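Long-range contacts in 3-oxosteroid 1-dehydrogenase (Sterolibacterium denitrificans, PDB 7P18), which probably catalyses, with FAD as cofactor, the 1,2-dehydrogenation of 3-oxosteroids to 3-oxo-Delta(1)-steroids, passing the electrons to an acceptor: residues P232-L236 / D302-A307; A270-N276 / T295-G301; A291-T295 / D492-G497. All coordinates share one frame; numbering follows the deposited sequence.

Contact 1: residues P232-L236 / D302-A307; sequences PFESL and DTIRAA. With FAD (flavin-adenine dinucleotide), chain C.
The Phe233 ring lies between Thr303 CG2 on one face, 4.0 Å from the ring centroid in a CH-pi contact, and the backbone N of Ser235 over the centre of the other; Ala306 CB and Leu236 CG lie at its edge, in plane. This packs strand 233-239, an outer strand of the mixed sheet, against helix 302-309 in the Rossmann-type FAD-binding domain, and the short axes run nearly parallel, 17° apart. With CG anti to the backbone N (chi1 166°), the ring swings toward the helix and Phe233 CZ comes 3.6 Å from Ala306 CB. An alanine here would strip Thr303 CG2 and Ala306 CB of their aromatic partner and would probably leave a gap between strand and helix beside the adenine. Both segments read that adenine: Phe233 N donates to N1A of FAD, while N6A donates to Phe233 O and to Asp302 OD2, which also forms a salt bridge with Lys38, while OD1 is hydrogen-bonded to Thr300 OG1. Further along, Leu236 CD1 rests on Ala307 CA. At Glu234 and Ser235 the strand forms a classic beta bulge against Val250, and just beyond it a water accepts from Leu236 N and donates to Ala306 O, 3.1 Å from each.

Contact 2: residues A270-N276 / T295-G301; sequences AGGFERN and TPPHNTG. With FAD (flavin-adenine dinucleotide), chain C.
Asn299 and Glu274 lie side by side, pointing the same way, and Asn299 ND2 donates to Glu274 OE2 at 3.0 Å with the amide and carboxylate planes 86° apart. The two loops, one following strand 265-268 of the parallel Rossmann-type sheet and the other leading into helix 302-309, meet here beside the FAD pyrophosphate. The same amide nitrogen sends an almost straight bond (178°) to FAD O2A, so the carboxylate, a second-shell group, is placed to fix the turn of the amide that meets the phosphate. Glu274 is buried but well supplied: OE1 takes a bond from Thr498 N and one from a water that also accepts from Gly272 N, while OE2 receives a second water. That second water donates to Pro296 O too and accepts from Asn299 N. Gly271 sits where a side chain would collide with Asn299 ND2.

Arg275 serves mainly backbone carbonyls. It lies in a type I turn from Phe273 to Asn276, closed by Asn276 N to Phe273 O, and its own N donates across to Asn299 O at 3.0 Å. The chain then bends at chi2 (-73°), which carries the guanidinium alongside the 295-297 backbone, where NH2 reaches Thr295 O at 2.9 Å and NE makes a weak bond to Pro296 O. Gly301 N gives another weak bond, to Gly272 O. Asn276 splits its amide between two tasks: OD1 caps Met279 N at the start of helix 277-283, and ND2, with the acceptor in its amide plane, donates to Thr300 O at 3.1 Å.

Contact 3: residues A291-T295 / D492-G497; sequences AWSAT and DAGDIG. With FAD (flavin-adenine dinucleotide), chain C.
Ser293 OG donates a short 2.6 Å bond to Asp495 OD1, the tightest point where the loop 291-295 joins strand 486-502 of the large antiparallel sheet. An ST turn and an Asx turn meet here: Ser293 OG accepts from Thr295 N, two residues on, and Asp495 OD1 accepts from Gly497 N at 2.9 Å. Gly497 N meets the anti lone pair of OD1, while Ser293 OG comes on the syn side, from the opposite face of the carboxylate. Asp495 OD2 is held by a salt bridge to Arg280, which leaves the carboxylate little freedom to turn. Beside it, Ala294 N donates to Asp495 O at 2.9 Å, and Thr295 CG2 presses on Ile496 C at 3.4 Å. The chain turns a corner at Ile496 and Gly497, and Ile496 CD1 lies against C1' of FAD, the first carbon of the ribityl chain, next to N10, while Ala294 O faces the C8M methyl.

The other end is looser and relies on flat surfaces rather than on bonds across the two segments. There the partly exposed Trp292 lays its indole over Asp492, whose carboxylate is stacked on it with the planes 7° apart. Asp492 CB sits 4.0 Å from the centroid of the five-membered ring, a CH-pi contact, while OD2 of the acid is bonded to Gln334 NE2. Between these ends Gly494 leaves room for a carbonyl, as Trp292 O lies 3.2 Å from Gly494 CA.

In the fold
The three contacts follow FAD from adenine to flavin: contact 1 at the adenine, contact 2 at the pyrophosphate and contact 3 at the isoalloxazine. Centres of contacts 1 and 2 are 12 Å apart, those of 2 and 3 are 11 Å apart, and those of 1 and 3 are 23 Å apart. Along the chain contact 2 is nested within the loop closed by contact 1, whereas contact 3 crosses both by bringing in the distant strand 486-502. Contacts 2 and 3 share Thr295, and contacts 1 and 2 touch where helix 302-309 begins. The 291-307 region thus runs the length of the cofactor, linking the Rossmann-type part to the antiparallel sheet near the steroid.

Contact 1: residues P232-L236 / D302-A307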
loop_
_atom_site.group_PDB
_atom_site.type_symbol
_atom_site.label_atom_id
_atom_site.label_comp_id
_atom_site.label_asym_id
_atom_site.label_seq_id
_atom_site.Cartn_x
_atom_site.Cartn_y
_atom_site.Cartn_z
ATOM N N PRO A 232 -10.418 11.682 17.476
ATOM C CA PRO A 232 -9.239 10.872 17.741
ATOM C C PRO A 232 -9.317 10.089 19.057
ATOM O O PRO A 232 -9.657 10.656 20.106
ATOM C CB PRO A 232 -8.093 11.887 17.830
ATOM C CG PRO A 232 -8.776 13.194 18.189
ATOM C CD PRO A 232 -10.125 13.128 17.529
ATOM N N PHE A 233 -8.954 8.811 18.986
ATOM C CA PHE A 233 -8.535 8.028 20.159
ATOM C C PHE A 233 -7.403 8.755 20.867
ATOM O O PHE A 233 -6.453 9.228 20.196
ATOM C CB PHE A 233 -8.125 6.617 19.718
ATOM C CG PHE A 233 -7.375 5.849 20.763
ATOM C CD1 PHE A 233 -6.019 6.037 20.917
ATOM C CD2 PHE A 233 -8.021 4.897 21.549
ATOM C CE1 PHE A 233 -5.317 5.316 21.860
ATOM C CE2 PHE A 233 -7.307 4.170 22.480
ATOM C CZ PHE A 233 -5.968 4.388 22.642
ATOM N N GLU A 234 -7.444 8.749 22.201
ATOM C CA GLU A 234 -6.345 9.214 23.072
ATOM C C GLU A 234 -5.797 8.120 23.978
ATOM O O GLU A 234 -4.590 8.094 24.199
ATOM C CB GLU A 234 -6.865 10.263 24.062
ATOM C CG GLU A 234 -7.217 11.575 23.450
ATOM C CD GLU A 234 -7.307 12.703 24.469
ATOM O OE1 GLU A 234 -7.218 12.449 25.739
ATOM O OE2 GLU A 234 -7.454 13.829 23.978
ATOM N N SER A 235 -6.652 7.302 24.583
ATOM C CA SER A 235 -6.167 6.329 25.588
ATOM C C SER A 235 -7.162 5.177 25.769
ATOM O O SER A 235 -8.303 5.263 25.359
ATOM C CB SER A 235 -5.851 7.030 26.891
ATOM O OG SER A 235 -7.037 7.578 27.430
ATOM N N LEU A 236 -6.689 4.110 26.375
ATOM C CA LEU A 236 -7.505 2.913 26.683
ATOM C C LEU A 236 -8.073 3.062 28.106
ATOM O O LEU A 236 -7.369 3.612 28.976
ATOM C CB LEU A 236 -6.573 1.698 26.590
ATOM C CG LEU A 236 -6.096 1.336 25.178
ATOM C CD1 LEU A 236 -4.930 0.347 25.222
ATOM C CD2 LEU A 236 -7.229 0.779 24.384
ATOM N N ASP A 302 -0.513 6.543 17.699
ATOM C CA ASP A 302 -1.285 6.965 18.902
ATOM C C ASP A 302 -1.782 5.736 19.691
ATOM O O ASP A 302 -1.747 5.756 20.916
ATOM C CB ASP A 302 -2.481 7.823 18.529
ATOM C CG ASP A 302 -2.159 9.122 17.779
ATOM O OD1 ASP A 302 -1.025 9.578 17.859
ATOM O OD2 ASP A 302 -3.072 9.642 17.131
ATOM N N THR A 303 -2.248 4.694 19.025
ATOM C CA THR A 303 -2.777 3.476 19.701
ATOM C C THR A 303 -1.625 2.558 20.080
ATOM O O THR A 303 -1.763 1.802 21.070
ATOM C CB THR A 303 -3.826 2.744 18.865
ATOM O OG1 THR A 303 -3.161 2.167 17.730
ATOM C CG2 THR A 303 -4.943 3.644 18.423
ATOM N N ILE A 304 -0.519 2.587 19.337
ATOM C CA ILE A 304 0.667 1.759 19.648
ATOM C C ILE A 304 1.210 2.200 21.010
ATOM O O ILE A 304 1.425 1.335 21.912
ATOM C CB ILE A 304 1.715 1.837 18.506
ATOM C CG1 ILE A 304 1.179 1.143 17.246
ATOM C CG2 ILE A 304 3.020 1.229 18.964
ATOM C CD1 ILE A 304 2.029 1.326 15.994
ATOM N N ARG A 305 1.393 3.501 21.198
ATOM C CA ARG A 305 1.956 4.039 22.471
ATOM C C ARG A 305 1.020 3.663 23.640
ATOM O O ARG A 305 1.499 3.175 24.672
ATOM C CB ARG A 305 2.154 5.555 22.336
ATOM C CG ARG A 305 3.348 5.939 21.464
ATOM C CD ARG A 305 3.729 7.431 21.511
ATOM N NE ARG A 305 2.561 8.332 21.557
ATOM C CZ ARG A 305 1.886 8.781 20.499
ATOM N NH1 ARG A 305 2.228 8.440 19.265
ATOM N NH2 ARG A 305 0.846 9.571 20.674
ATOM N N ALA A 306 -0.274 3.858 23.459
ATOM C CA ALA A 306 -1.303 3.657 24.512
ATOM C C ALA A 306 -1.366 2.188 24.919
ATOM O O ALA A 306 -1.463 1.888 26.134
ATOM C CB ALA A 306 -2.618 4.157 24.011
ATOM N N ALA A 307 -1.275 1.271 23.950
ATOM C CA ALA A 307 -1.314 -0.189 24.223
ATOM C C ALA A 307 -0.022 -0.645 24.899
ATOM O O ALA A 307 -0.073 -1.462 25.855
ATOM C CB ALA A 307 -1.585 -0.943 22.923
HETATM P PA FAD C . -5.087 3.246 7.223
HETATM O O1A FAD C . -5.704 2.776 5.956
HETATM O O2A FAD C . -4.131 4.391 7.021
HETATM O O5B FAD C . -6.267 3.659 8.196
HETATM C C5B FAD C . -5.940 4.135 9.528
HETATM C C4B FAD C . -6.935 5.191 9.902
HETATM O O4B FAD C . -6.846 5.432 11.332
HETATM C C3B FAD C . -6.745 6.562 9.220
HETATM O O3B FAD C . -7.963 7.024 8.646
HETATM C C2B FAD C . -6.249 7.459 10.357
HETATM O O2B FAD C . -6.517 8.837 10.134
HETATM C C1B FAD C . -6.912 6.813 11.574
HETATM N N9A FAD C . -6.278 7.124 12.856
HETATM C C8A FAD C . -4.959 7.341 13.134
HETATM N N7A FAD C . -4.754 7.702 14.398
HETATM C C5A FAD C . -6.017 7.671 14.977
HETATM C C6A FAD C . -6.475 7.938 16.285
HETATM N N6A FAD C . -5.697 8.372 17.283
HETATM N N1A FAD C . -7.800 7.811 16.514
HETATM C C2A FAD C . -8.587 7.423 15.507
HETATM N N3A FAD C . -8.284 7.216 14.222
HETATM C C4A FAD C . -6.957 7.330 14.033
HETATM N N1 FAD C . -1.388 -2.179 0.241
HETATM C C2 FAD C . -1.978 -3.270 -0.300
HETATM O O2 FAD C . -2.030 -4.344 0.327
HETATM N N3 FAD C . -2.551 -3.232 -1.507
HETATM C C4 FAD C . -2.345 -2.190 -2.388
HETATM O O4 FAD C . -2.988 -2.173 -3.432
HETATM C C4X FAD C . -1.702 -1.026 -1.886
HETATM N N5 FAD C . -1.519 0.011 -2.686
HETATM C C5X FAD C . -0.963 1.145 -2.141
HETATM C C6 FAD C . -0.842 2.302 -2.946
HETATM C C7 FAD C . -0.418 3.513 -2.417
HETATM C C7M FAD C . -0.325 4.748 -3.290
HETATM C C8 FAD C . -0.156 3.600 -1.038
HETATM C C8M FAD C . 0.283 4.918 -0.425
HETATM C C9 FAD C . -0.189 2.460 -0.260
HETATM C C9A FAD C . -0.641 1.227 -0.768
HETATM N N10 FAD C . -0.705 0.056 0.005
HETATM C C10 FAD C . -1.266 -1.102 -0.518
HETATM C "C1'" FAD C . -0.437 0.094 1.447
HETATM C "C2'" FAD C . -1.767 0.250 2.217
HETATM O "O2'" FAD C . -2.533 1.368 1.770
HETATM C "C3'" FAD C . -1.567 0.351 3.739
HETATM O "O3'" FAD C . -0.538 -0.529 4.198
HETATM C "C4'" FAD C . -2.872 0.110 4.469
HETATM O "O4'" FAD C . -3.840 1.002 3.936
HETATM C "C5'" FAD C . -2.781 0.278 5.970
HETATM O "O5'" FAD C . -4.121 0.118 6.472
HETATM P P FAD C . -4.457 0.479 7.984
HETATM O O1P FAD C . -5.897 0.208 8.068
HETATM O O2P FAD C . -3.496 -0.083 8.931
HETATM O O3P FAD C . -4.266 2.104 8.022
HETATM O O HOH W 1 -3.737 3.809 27.103
#

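Contact 2: residues A270-N276 / T295-G301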
loop_
_atom_site.group_PDB
_atom_site.type_symbol
_atom_site.label_atom_id
_atom_site.label_comp_id
_atom_site.label_asym_id
_atom_site.label_seq_id
_atom_site.Cartn_x
_atom_site.Cartn_y
_atom_site.Cartn_z
ATOM N N ALA A 270 -5.855 1.730 13.573
ATOM C CA ALA A 270 -5.518 3.160 13.424
ATOM C C ALA A 270 -4.289 3.349 12.553
ATOM O O ALA A 270 -3.761 4.473 12.552
ATOM C CB ALA A 270 -5.290 3.748 14.786
ATOM N N GLY A 271 -3.786 2.290 11.915
ATOM C CA GLY A 271 -2.562 2.389 11.099
ATOM C C GLY A 271 -1.301 2.447 11.909
ATOM O O GLY A 271 -1.345 2.139 13.124
ATOM N N GLY A 272 -0.193 2.836 11.269
ATOM C CA GLY A 272 1.140 2.743 11.842
ATOM C C GLY A 272 1.615 4.051 12.469
ATOM O O GLY A 272 0.788 4.821 12.999
ATOM N N PHE A 273 2.911 4.291 12.373
ATOM C CA PHE A 273 3.551 5.480 13.012
ATOM C C PHE A 273 4.452 6.197 12.000
ATOM O O PHE A 273 5.308 6.979 12.448
ATOM C CB PHE A 273 4.298 5.026 14.275
ATOM C CG PHE A 273 5.458 4.089 14.100
ATOM C CD1 PHE A 273 6.735 4.553 13.880
ATOM C CD2 PHE A 273 5.291 2.722 14.237
ATOM C CE1 PHE A 273 7.803 3.695 13.788
ATOM C CE2 PHE A 273 6.369 1.866 14.135
ATOM C CZ PHE A 273 7.618 2.343 13.896
ATOM N N GLU A 274 4.239 6.000 10.690
ATOM C CA GLU A 274 5.120 6.554 9.616
ATOM C C GLU A 274 5.171 8.094 9.697
ATOM O O GLU A 274 6.189 8.641 9.263
ATOM C CB GLU A 274 4.727 6.108 8.199
ATOM C CG GLU A 274 3.314 6.452 7.774
ATOM C CD GLU A 274 2.175 5.532 8.208
ATOM O OE1 GLU A 274 2.459 4.579 8.992
ATOM O OE2 GLU A 274 1.025 5.786 7.790
ATOM N N ARG A 275 4.112 8.748 10.188
ATOM C CA ARG A 275 4.034 10.232 10.276
ATOM C C ARG A 275 4.546 10.773 11.621
ATOM O O ARG A 275 4.498 12.005 11.807
ATOM C CB ARG A 275 2.619 10.688 9.973
ATOM C CG ARG A 275 2.231 10.542 8.512
ATOM C CD ARG A 275 2.882 11.563 7.595
ATOM N NE ARG A 275 2.776 11.263 6.153
ATOM C CZ ARG A 275 3.496 11.861 5.200
ATOM N NH1 ARG A 275 4.364 12.808 5.529
ATOM N NH2 ARG A 275 3.380 11.498 3.929
ATOM N N ASN A 276 5.125 9.933 12.479
ATOM C CA ASN A 276 5.664 10.362 13.798
ATOM C C ASN A 276 7.181 10.270 13.739
ATOM O O ASN A 276 7.757 9.163 13.845
ATOM C CB ASN A 276 5.010 9.566 14.941
ATOM C CG ASN A 276 5.495 9.986 16.317
ATOM O OD1 ASN A 276 6.639 10.390 16.463
ATOM N ND2 ASN A 276 4.679 9.786 17.339
ATOM N N THR A 295 2.019 8.233 2.474
ATOM C CA THR A 295 0.753 8.084 3.214
ATOM C C THR A 295 0.096 9.434 3.449
ATOM O O THR A 295 0.751 10.492 3.350
ATOM C CB THR A 295 0.985 7.430 4.576
ATOM O OG1 THR A 295 1.901 8.257 5.322
ATOM C CG2 THR A 295 1.554 6.028 4.431
ATOM N N PRO A 296 -1.187 9.427 3.844
ATOM C CA PRO A 296 -1.813 10.623 4.392
ATOM C C PRO A 296 -1.170 11.065 5.712
ATOM O O PRO A 296 -0.223 10.463 6.210
ATOM C CB PRO A 296 -3.287 10.228 4.563
ATOM C CG PRO A 296 -3.466 9.051 3.621
ATOM C CD PRO A 296 -2.144 8.333 3.666
ATOM N N PRO A 297 -1.637 12.189 6.307
ATOM C CA PRO A 297 -0.893 12.820 7.399
ATOM C C PRO A 297 -0.921 12.160 8.795
ATOM O O PRO A 297 -0.096 12.514 9.601
ATOM C CB PRO A 297 -1.564 14.209 7.482
ATOM C CG PRO A 297 -2.242 14.399 6.157
ATOM C CD PRO A 297 -2.741 13.021 5.789
ATOM N N HIS A 298 -1.991 11.428 9.123
ATOM C CA HIS A 298 -2.299 11.124 10.555
ATOM C C HIS A 298 -1.669 9.908 11.253
ATOM O O HIS A 298 -1.583 9.970 12.495
ATOM C CB HIS A 298 -3.821 11.122 10.764
ATOM C CG HIS A 298 -4.533 12.193 10.006
ATOM N ND1 HIS A 298 -4.492 13.520 10.388
ATOM C CD2 HIS A 298 -5.299 12.142 8.895
ATOM C CE1 HIS A 298 -5.202 14.241 9.544
ATOM N NE2 HIS A 298 -5.708 13.417 8.618
ATOM N N ASN A 299 -1.250 8.854 10.558
ATOM C CA ASN A 299 -0.804 7.657 11.330
ATOM C C ASN A 299 0.457 8.003 12.120
ATOM O O ASN A 299 1.568 7.923 11.573
ATOM C CB ASN A 299 -0.648 6.419 10.434
ATOM C CG ASN A 299 -1.914 6.085 9.692
ATOM O OD1 ASN A 299 -3.009 6.591 10.028
ATOM N ND2 ASN A 299 -1.779 5.236 8.686
ATOM N N THR A 300 0.279 8.335 13.408
ATOM C CA THR A 300 1.334 8.865 14.308
ATOM C C THR A 300 1.508 7.920 15.509
ATOM O O THR A 300 2.045 8.358 16.518
ATOM C CB THR A 300 0.985 10.310 14.712
ATOM O OG1 THR A 300 -0.344 10.437 15.235
ATOM C CG2 THR A 300 1.065 11.256 13.529
ATOM N N GLY A 301 1.047 6.657 15.426
ATOM C CA GLY A 301 1.406 5.650 16.447
ATOM C C GLY A 301 0.629 5.865 17.754
ATOM O O GLY A 301 1.076 5.348 18.791
HETATM P PA FAD C . -5.087 3.246 7.223
HETATM O O1A FAD C . -5.704 2.776 5.956
HETATM O O2A FAD C . -4.131 4.391 7.021
HETATM O O5B FAD C . -6.267 3.659 8.196
HETATM C C5B FAD C . -5.940 4.135 9.528
HETATM C C4B FAD C . -6.935 5.191 9.902
HETATM O O4B FAD C . -6.846 5.432 11.332
HETATM C C3B FAD C . -6.745 6.562 9.220
HETATM O O3B FAD C . -7.963 7.024 8.646
HETATM C C2B FAD C . -6.249 7.459 10.357
HETATM O O2B FAD C . -6.517 8.837 10.134
HETATM C C1B FAD C . -6.912 6.813 11.574
HETATM N N9A FAD C . -6.278 7.124 12.856
HETATM C C8A FAD C . -4.959 7.341 13.134
HETATM N N7A FAD C . -4.754 7.702 14.398
HETATM C C5A FAD C . -6.017 7.671 14.977
HETATM C C6A FAD C . -6.475 7.938 16.285
HETATM N N6A FAD C . -5.697 8.372 17.283
HETATM N N1A FAD C . -7.800 7.811 16.514
HETATM C C2A FAD C . -8.587 7.423 15.507
HETATM N N3A FAD C . -8.284 7.216 14.222
HETATM C C4A FAD C . -6.957 7.330 14.033
HETATM N N1 FAD C . -1.388 -2.179 0.241
HETATM C C2 FAD C . -1.978 -3.270 -0.300
HETATM O O2 FAD C . -2.030 -4.344 0.327
HETATM N N3 FAD C . -2.551 -3.232 -1.507
HETATM C C4 FAD C . -2.345 -2.190 -2.388
HETATM O O4 FAD C . -2.988 -2.173 -3.432
HETATM C C4X FAD C . -1.702 -1.026 -1.886
HETATM N N5 FAD C . -1.519 0.011 -2.686
HETATM C C5X FAD C . -0.963 1.145 -2.141
HETATM C C6 FAD C . -0.842 2.302 -2.946
HETATM C C7 FAD C . -0.418 3.513 -2.417
HETATM C C7M FAD C . -0.325 4.748 -3.290
HETATM C C8 FAD C . -0.156 3.600 -1.038
HETATM C C8M FAD C . 0.283 4.918 -0.425
HETATM C C9 FAD C . -0.189 2.460 -0.260
HETATM C C9A FAD C . -0.641 1.227 -0.768
HETATM N N10 FAD C . -0.705 0.056 0.005
HETATM C C10 FAD C . -1.266 -1.102 -0.518
HETATM C "C1'" FAD C . -0.437 0.094 1.447
HETATM C "C2'" FAD C . -1.767 0.250 2.217
HETATM O "O2'" FAD C . -2.533 1.368 1.770
HETATM C "C3'" FAD C . -1.567 0.351 3.739
HETATM O "O3'" FAD C . -0.538 -0.529 4.198
HETATM C "C4'" FAD C . -2.872 0.110 4.469
HETATM O "O4'" FAD C . -3.840 1.002 3.936
HETATM C "C5'" FAD C . -2.781 0.278 5.970
HETATM O "O5'" FAD C . -4.121 0.118 6.472
HETATM P P FAD C . -4.457 0.479 7.984
HETATM O O1P FAD C . -5.897 0.208 8.068
HETATM O O2P FAD C . -3.496 -0.083 8.931
HETATM O O3P FAD C . -4.266 2.104 8.022
HETATM O O HOH W 2 0.544 2.761 8.406
HETATM O O HOH W 3 -0.352 8.133 7.719
#

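Contact 3: residues A291-T295 / D492-G497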
loop_
_atom_site.group_PDB
_atom_site.type_symbol
_atom_site.label_atom_id
_atom_site.label_comp_id
_atom_site.label_asym_id
_atom_site.label_seq_id
_atom_site.Cartn_x
_atom_site.Cartn_y
_atom_site.Cartn_z
ATOM N N ALA A 291 8.744 12.900 5.836
ATOM C CA ALA A 291 8.426 13.621 4.582
ATOM C C ALA A 291 8.515 12.659 3.390
ATOM O O ALA A 291 7.919 12.950 2.372
ATOM C CB ALA A 291 9.403 14.781 4.380
ATOM N N TRP A 292 9.285 11.575 3.503
ATOM C CA TRP A 292 9.494 10.645 2.365
ATOM C C TRP A 292 8.292 9.699 2.208
ATOM O O TRP A 292 8.235 8.988 1.174
ATOM C CB TRP A 292 10.773 9.863 2.542
ATOM C CG TRP A 292 11.997 10.704 2.649
ATOM C CD1 TRP A 292 12.143 12.006 2.271
ATOM C CD2 TRP A 292 13.232 10.295 3.227
ATOM N NE1 TRP A 292 13.400 12.423 2.566
ATOM C CE2 TRP A 292 14.088 11.424 3.169
ATOM C CE3 TRP A 292 13.704 9.124 3.838
ATOM C CZ2 TRP A 292 15.387 11.372 3.631
ATOM C CZ3 TRP A 292 15.007 9.077 4.266
ATOM C CH2 TRP A 292 15.830 10.183 4.177
ATOM N N SER A 293 7.367 9.691 3.162
ATOM C CA SER A 293 6.215 8.770 3.150
ATOM C C SER A 293 5.260 9.141 2.020
ATOM O O SER A 293 5.151 10.329 1.700
ATOM C CB SER A 293 5.521 8.740 4.495
ATOM O OG SER A 293 4.522 7.704 4.527
ATOM N N ALA A 294 4.540 8.131 1.500
ATOM C CA ALA A 294 3.476 8.245 0.485
ATOM C C ALA A 294 2.097 8.271 1.146
ATOM O O ALA A 294 1.125 8.356 0.443
ATOM C CB ALA A 294 3.594 7.082 -0.475
ATOM N N THR A 295 2.019 8.233 2.474
ATOM C CA THR A 295 0.753 8.084 3.214
ATOM C C THR A 295 0.096 9.434 3.449
ATOM O O THR A 295 0.751 10.492 3.350
ATOM C CB THR A 295 0.985 7.430 4.576
ATOM O OG1 THR A 295 1.901 8.257 5.322
ATOM C CG2 THR A 295 1.554 6.028 4.431
ATOM N N ASP A 492 13.752 8.694 -2.893
ATOM C CA ASP A 492 13.850 8.676 -1.415
ATOM C C ASP A 492 13.475 7.287 -0.887
ATOM O O ASP A 492 12.699 6.557 -1.570
ATOM C CB ASP A 492 12.948 9.758 -0.827
ATOM C CG ASP A 492 13.557 11.152 -0.926
ATOM O OD1 ASP A 492 14.733 11.264 -0.611
ATOM O OD2 ASP A 492 12.820 12.086 -1.339
ATOM N N ALA A 493 13.976 6.918 0.284
ATOM C CA ALA A 493 13.533 5.660 0.961
ATOM C C ALA A 493 12.181 5.931 1.592
ATOM O O ALA A 493 12.147 6.197 2.820
ATOM C CB ALA A 493 14.559 5.230 1.995
ATOM N N GLY A 494 11.131 5.970 0.770
ATOM C CA GLY A 494 9.746 6.197 1.182
ATOM C C GLY A 494 9.101 4.954 1.794
ATOM O O GLY A 494 9.781 3.945 1.987
ATOM N N ASP A 495 7.826 5.075 2.107
ATOM C CA ASP A 495 7.019 4.014 2.726
ATOM C C ASP A 495 5.554 4.260 2.388
ATOM O O ASP A 495 5.167 5.376 2.042
ATOM C CB ASP A 495 7.248 3.970 4.246
ATOM C CG ASP A 495 6.699 5.199 4.942
ATOM O OD1 ASP A 495 5.458 5.339 5.002
ATOM O OD2 ASP A 495 7.545 6.073 5.273
ATOM N N ILE A 496 4.767 3.208 2.512
ATOM C CA ILE A 496 3.300 3.213 2.479
ATOM C C ILE A 496 2.763 2.856 3.867
ATOM O O ILE A 496 1.593 2.464 3.966
ATOM C CB ILE A 496 2.824 2.272 1.344
ATOM C CG1 ILE A 496 3.220 0.805 1.554
ATOM C CG2 ILE A 496 3.370 2.800 0.023
ATOM C CD1 ILE A 496 2.792 -0.131 0.407
ATOM N N GLY A 497 3.540 3.112 4.907
ATOM C CA GLY A 497 3.177 2.772 6.300
ATOM C C GLY A 497 4.310 2.035 6.978
ATOM O O GLY A 497 5.166 1.502 6.285
HETATM P PA FAD C . -5.087 3.246 7.223
HETATM O O1A FAD C . -5.704 2.776 5.956
HETATM O O2A FAD C . -4.131 4.391 7.021
HETATM O O5B FAD C . -6.267 3.659 8.196
HETATM C C5B FAD C . -5.940 4.135 9.528
HETATM C C4B FAD C . -6.935 5.191 9.902
HETATM O O4B FAD C . -6.846 5.432 11.332
HETATM C C3B FAD C . -6.745 6.562 9.220
HETATM O O3B FAD C . -7.963 7.024 8.646
HETATM C C2B FAD C . -6.249 7.459 10.357
HETATM O O2B FAD C . -6.517 8.837 10.134
HETATM C C1B FAD C . -6.912 6.813 11.574
HETATM N N9A FAD C . -6.278 7.124 12.856
HETATM C C8A FAD C . -4.959 7.341 13.134
HETATM N N7A FAD C . -4.754 7.702 14.398
HETATM C C5A FAD C . -6.017 7.671 14.977
HETATM C C6A FAD C . -6.475 7.938 16.285
HETATM N N6A FAD C . -5.697 8.372 17.283
HETATM N N1A FAD C . -7.800 7.811 16.514
HETATM C C2A FAD C . -8.587 7.423 15.507
HETATM N N3A FAD C . -8.284 7.216 14.222
HETATM C C4A FAD C . -6.957 7.330 14.033
HETATM N N1 FAD C . -1.388 -2.179 0.241
HETATM C C2 FAD C . -1.978 -3.270 -0.300
HETATM O O2 FAD C . -2.030 -4.344 0.327
HETATM N N3 FAD C . -2.551 -3.232 -1.507
HETATM C C4 FAD C . -2.345 -2.190 -2.388
HETATM O O4 FAD C . -2.988 -2.173 -3.432
HETATM C C4X FAD C . -1.702 -1.026 -1.886
HETATM N N5 FAD C . -1.519 0.011 -2.686
HETATM C C5X FAD C . -0.963 1.145 -2.141
HETATM C C6 FAD C . -0.842 2.302 -2.946
HETATM C C7 FAD C . -0.418 3.513 -2.417
HETATM C C7M FAD C . -0.325 4.748 -3.290
HETATM C C8 FAD C . -0.156 3.600 -1.038
HETATM C C8M FAD C . 0.283 4.918 -0.425
HETATM C C9 FAD C . -0.189 2.460 -0.260
HETATM C C9A FAD C . -0.641 1.227 -0.768
HETATM N N10 FAD C . -0.705 0.056 0.005
HETATM C C10 FAD C . -1.266 -1.102 -0.518
HETATM C "C1'" FAD C . -0.437 0.094 1.447
HETATM C "C2'" FAD C . -1.767 0.250 2.217
HETATM O "O2'" FAD C . -2.533 1.368 1.770
HETATM C "C3'" FAD C . -1.567 0.351 3.739
HETATM O "O3'" FAD C . -0.538 -0.529 4.198
HETATM C "C4'" FAD C . -2.872 0.110 4.469
HETATM O "O4'" FAD C . -3.840 1.002 3.936
HETATM C "C5'" FAD C . -2.781 0.278 5.970
HETATM O "O5'" FAD C . -4.121 0.118 6.472
HETATM P P FAD C . -4.457 0.479 7.984
HETATM O O1P FAD C . -5.897 0.208 8.068
HETATM O O2P FAD C . -3.496 -0.083 8.931
HETATM O O3P FAD C . -4.266 2.104 8.022
#